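Local structure of aminotransferase, class I (Staphylococcus aureus, 2O1B) at residues L137-D145 against K368-R376. The protein is a pyridoxal-phosphate-dependent class I aminotransferase that probably transfers amino groups between amino acids and 2-oxo acids, as an aspartate aminotransferase would. Residues are numbered along the deposited sequence; the frame is centred on the assembly and turned at random.
Sequences LLPDPGYTD and KPFGENGNR. With PLP (pyridoxal-5'-phosphate), chain B.
Asp140 and Asn373 grip each other twice, carboxylate stacked on amide with their planes 29° apart. The Asn373 backbone N gives its hydrogen to the syn side of Asp140 OD1 at 2.9 Å, while ND2 of the same residue reaches back to Asp140 O at 2.8 Å, coming from above the carbonyl plane. With CG anti to the backbone N (chi1 -176°), Asp140 places its carboxylate beside Glu372 and Asn373 at the start of the 372-374 3-10 segment. Pro141, joined through a cis peptide, lays CG against Asn373 CB (3.8 Å), the two side chains crossing at about a right angle. Further along, Gly142 N bonds nearly straight to Phe370 O (2.8 Å, 165°), in the carbonyl plane on a lone pair. A water also touches this oxygen and Pro139 O. Gly142 O lies in the plane of the Phe370 ring, at its edge, 3.3 Å from CD1. The methyl CG2 of Thr144 makes an off-centre CH-pi contact with that ring, 4.2 Å from its centroid. Between Gly142 and Thr144, Tyr143 turns away from 368-376 and lays its ring over the PLP pyridine, so the contact borders the cofactor pocket. As in fold type I aminotransferases, the large-domain mixed sheet, where strand 135-140 lies between 182-187 and 156-161, here meets the small C-terminal domain: the strand's end and following loop touch the connection between antiparallel strands 365-366 and 377-381.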
loop_
_atom_site.group_PDB
_atom_site.type_symbol
_atom_site.label_atom_id
_atom_site.label_comp_id
_atom_site.label_asym_id
_atom_site.label_seq_id
_atom_site.Cartn_x
_atom_site.Cartn_y
_atom_site.Cartn_z
ATOM N N LEU A 137 7.105 -4.608 22.218
ATOM C CA LEU A 137 7.131 -6.034 22.561
ATOM C C LEU A 137 6.545 -6.875 21.438
ATOM O O LEU A 137 5.434 -6.614 20.994
ATOM C CB LEU A 137 6.379 -6.292 23.865
ATOM C CG LEU A 137 7.163 -5.857 25.103
ATOM C CD1 LEU A 137 6.271 -5.831 26.325
ATOM C CD2 LEU A 137 8.324 -6.820 25.319
ATOM N N LEU A 138 7.318 -7.877 21.003
ATOM C CA LEU A 138 6.962 -8.766 19.901
ATOM C C LEU A 138 6.895 -10.242 20.346
ATOM O O LEU A 138 7.855 -10.755 20.920
ATOM C CB LEU A 138 8.005 -8.611 18.780
ATOM C CG LEU A 138 7.752 -7.658 17.595
ATOM C CD1 LEU A 138 6.797 -6.497 17.855
ATOM C CD2 LEU A 138 9.013 -7.168 16.929
ATOM N N PRO A 139 5.771 -10.938 20.060
ATOM C CA PRO A 139 5.633 -12.331 20.505
ATOM C C PRO A 139 6.747 -13.225 19.972
ATOM O O PRO A 139 7.049 -13.209 18.770
ATOM C CB PRO A 139 4.287 -12.768 19.903
ATOM C CG PRO A 139 3.556 -11.531 19.650
ATOM C CD PRO A 139 4.584 -10.486 19.314
ATOM N N ASP A 140 7.362 -13.978 20.882
ATOM C CA ASP A 140 8.384 -14.969 20.548
ATOM C C ASP A 140 7.963 -16.305 21.162
ATOM O O ASP A 140 8.030 -16.455 22.380
ATOM C CB ASP A 140 9.730 -14.518 21.114
ATOM C CG ASP A 140 10.878 -15.449 20.740
ATOM O OD1 ASP A 140 10.634 -16.511 20.108
ATOM O OD2 ASP A 140 12.030 -15.104 21.084
ATOM N N PRO A 141 7.526 -17.280 20.330
ATOM C CA PRO A 141 7.492 -17.270 18.876
ATOM C C PRO A 141 6.267 -16.550 18.377
ATOM O O PRO A 141 5.184 -16.731 18.913
ATOM C CB PRO A 141 7.394 -18.759 18.504
ATOM C CG PRO A 141 7.400 -19.523 19.806
ATOM C CD PRO A 141 7.001 -18.551 20.851
ATOM N N GLY A 142 6.442 -15.736 17.348
ATOM C CA GLY A 142 5.350 -14.935 16.843
ATOM C C GLY A 142 5.566 -14.591 15.390
ATOM O O GLY A 142 6.526 -15.040 14.773
ATOM N N TYR A 143 4.679 -13.760 14.858
ATOM C CA TYR A 143 4.656 -13.498 13.431
ATOM C C TYR A 143 5.858 -12.681 12.963
ATOM O O TYR A 143 6.379 -11.820 13.694
ATOM C CB TYR A 143 3.341 -12.848 13.046
ATOM C CG TYR A 143 3.032 -12.828 11.574
ATOM C CD1 TYR A 143 2.928 -14.015 10.839
ATOM C CD2 TYR A 143 2.769 -11.622 10.925
ATOM C CE1 TYR A 143 2.621 -13.995 9.487
ATOM C CE2 TYR A 143 2.466 -11.590 9.589
ATOM C CZ TYR A 143 2.376 -12.781 8.876
ATOM O OH TYR A 143 2.060 -12.740 7.539
ATOM N N THR A 144 6.286 -12.990 11.741
ATOM C CA THR A 144 7.559 -12.544 11.175
ATOM C C THR A 144 7.592 -11.063 10.777
ATOM O O THR A 144 8.639 -10.422 10.833
ATOM C CB THR A 144 7.896 -13.369 9.911
ATOM O OG1 THR A 144 6.737 -13.430 9.063
ATOM C CG2 THR A 144 8.308 -14.779 10.295
ATOM N N ASP A 145 6.447 -10.531 10.363
ATOM C CA ASP A 145 6.406 -9.226 9.694
ATOM C C ASP A 145 6.428 -7.974 10.591
ATOM O O ASP A 145 6.709 -6.875 10.113
ATOM C CB ASP A 145 5.227 -9.181 8.715
ATOM C CG ASP A 145 5.393 -10.156 7.567
ATOM O OD1 ASP A 145 6.488 -10.742 7.444
ATOM O OD2 ASP A 145 4.439 -10.349 6.784
ATOM N N LYS A 368 12.734 -20.732 13.202
ATOM C CA LYS A 368 13.724 -19.678 13.507
ATOM C C LYS A 368 13.245 -18.238 13.257
ATOM O O LYS A 368 13.288 -17.428 14.175
ATOM C CB LYS A 368 15.081 -19.927 12.836
ATOM C CG LYS A 368 16.102 -18.807 13.102
ATOM C CD LYS A 368 17.536 -19.301 13.003
ATOM C CE LYS A 368 18.546 -18.157 13.063
ATOM N NZ LYS A 368 18.316 -17.270 14.239
ATOM N N PRO A 369 12.802 -17.919 12.020
ATOM C CA PRO A 369 12.300 -16.573 11.742
ATOM C C PRO A 369 11.127 -16.120 12.623
ATOM O O PRO A 369 10.841 -14.933 12.680
ATOM C CB PRO A 369 11.859 -16.650 10.272
ATOM C CG PRO A 369 11.732 -18.083 9.970
ATOM C CD PRO A 369 12.753 -18.765 10.815
ATOM N N PHE A 370 10.463 -17.047 13.305
ATOM C CA PHE A 370 9.375 -16.699 14.226
ATOM C C PHE A 370 9.900 -16.303 15.611
ATOM O O PHE A 370 9.144 -15.840 16.475
ATOM C CB PHE A 370 8.380 -17.850 14.315
ATOM C CG PHE A 370 7.750 -18.202 12.995
ATOM C CD1 PHE A 370 6.712 -17.435 12.485
ATOM C CD2 PHE A 370 8.206 -19.299 12.259
ATOM C CE1 PHE A 370 6.129 -17.748 11.267
ATOM C CE2 PHE A 370 7.621 -19.630 11.040
ATOM C CZ PHE A 370 6.588 -18.855 10.539
ATOM N N GLY A 371 11.206 -16.448 15.794
ATOM C CA GLY A 371 11.882 -16.042 17.017
ATOM C C GLY A 371 12.775 -17.139 17.560
ATOM O O GLY A 371 12.690 -18.294 17.113
ATOM N N GLU A 372 13.630 -16.748 18.513
ATOM C CA GLU A 372 14.525 -17.625 19.267
ATOM C C GLU A 372 13.817 -18.873 19.809
ATOM O O GLU A 372 14.367 -19.976 19.781
ATOM C CB GLU A 372 15.126 -16.827 20.437
ATOM C CG GLU A 372 16.556 -17.188 20.838
ATOM C CD GLU A 372 17.155 -16.190 21.827
ATOM O OE1 GLU A 372 16.535 -15.127 22.047
ATOM O OE2 GLU A 372 18.245 -16.461 22.389
ATOM N N ASN A 373 12.597 -18.686 20.302
ATOM C CA ASN A 373 11.800 -19.760 20.884
ATOM C C ASN A 373 11.253 -20.744 19.852
ATOM O O ASN A 373 10.657 -21.756 20.219
ATOM C CB ASN A 373 10.657 -19.197 21.727
ATOM C CG ASN A 373 11.144 -18.537 22.987
ATOM O OD1 ASN A 373 12.254 -18.813 23.458
ATOM N ND2 ASN A 373 10.328 -17.648 23.541
ATOM N N GLY A 374 11.459 -20.435 18.574
ATOM C CA GLY A 374 11.087 -21.313 17.474
ATOM C C GLY A 374 12.270 -22.123 16.965
ATOM O O GLY A 374 12.125 -22.898 16.036
ATOM N N ASN A 375 13.438 -21.966 17.589
ATOM C CA ASN A 375 14.652 -22.631 17.121
ATOM C C ASN A 375 14.542 -24.158 16.955
ATOM O O ASN A 375 15.207 -24.748 16.094
ATOM C CB ASN A 375 15.841 -22.295 18.033
ATOM C CG ASN A 375 17.162 -22.470 17.338
ATOM O OD1 ASN A 375 17.365 -21.957 16.238
ATOM N ND2 ASN A 375 18.078 -23.202 17.969
ATOM N N ARG A 376 13.703 -24.788 17.773
ATOM C CA ARG A 376 13.563 -26.244 17.742
ATOM C C ARG A 376 12.143 -26.708 17.415
ATOM O O ARG A 376 11.660 -27.719 17.936
ATOM C CB ARG A 376 14.106 -26.875 19.022
ATOM C CG ARG A 376 15.553 -26.458 19.306
ATOM C CD ARG A 376 16.458 -27.629 19.624
ATOM N NE ARG A 376 17.865 -27.215 19.666
ATOM C CZ ARG A 376 18.808 -27.602 18.809
ATOM N NH1 ARG A 376 18.528 -28.451 17.819
ATOM N NH2 ARG A 376 20.050 -27.153 18.954
HETATM N N1 PLP B . -0.791 -11.628 10.507
HETATM C C2 PLP B . -0.787 -13.007 10.609
HETATM C C2A PLP B . -0.648 -13.645 11.963
HETATM C C3 PLP B . -0.949 -13.766 9.447
HETATM O O3 PLP B . -0.956 -15.130 9.495
HETATM C C4 PLP B . -1.102 -13.131 8.207
HETATM C C4A PLP B . -1.803 -13.893 7.122
HETATM C C5 PLP B . -1.086 -11.736 8.119
HETATM C C6 PLP B . -0.927 -10.987 9.285
HETATM C C5A PLP B . -1.221 -11.020 6.782
HETATM O O4P PLP B . -2.541 -11.054 6.274
HETATM P P PLP B . -2.942 -10.208 4.957
HETATM O O1P PLP B . -3.142 -11.164 3.792
HETATM O O2P PLP B . -1.817 -9.247 4.682
HETATM O O3P PLP B . -4.229 -9.494 5.263
HETATM O O HOH W 1 9.498 -12.981 17.301
#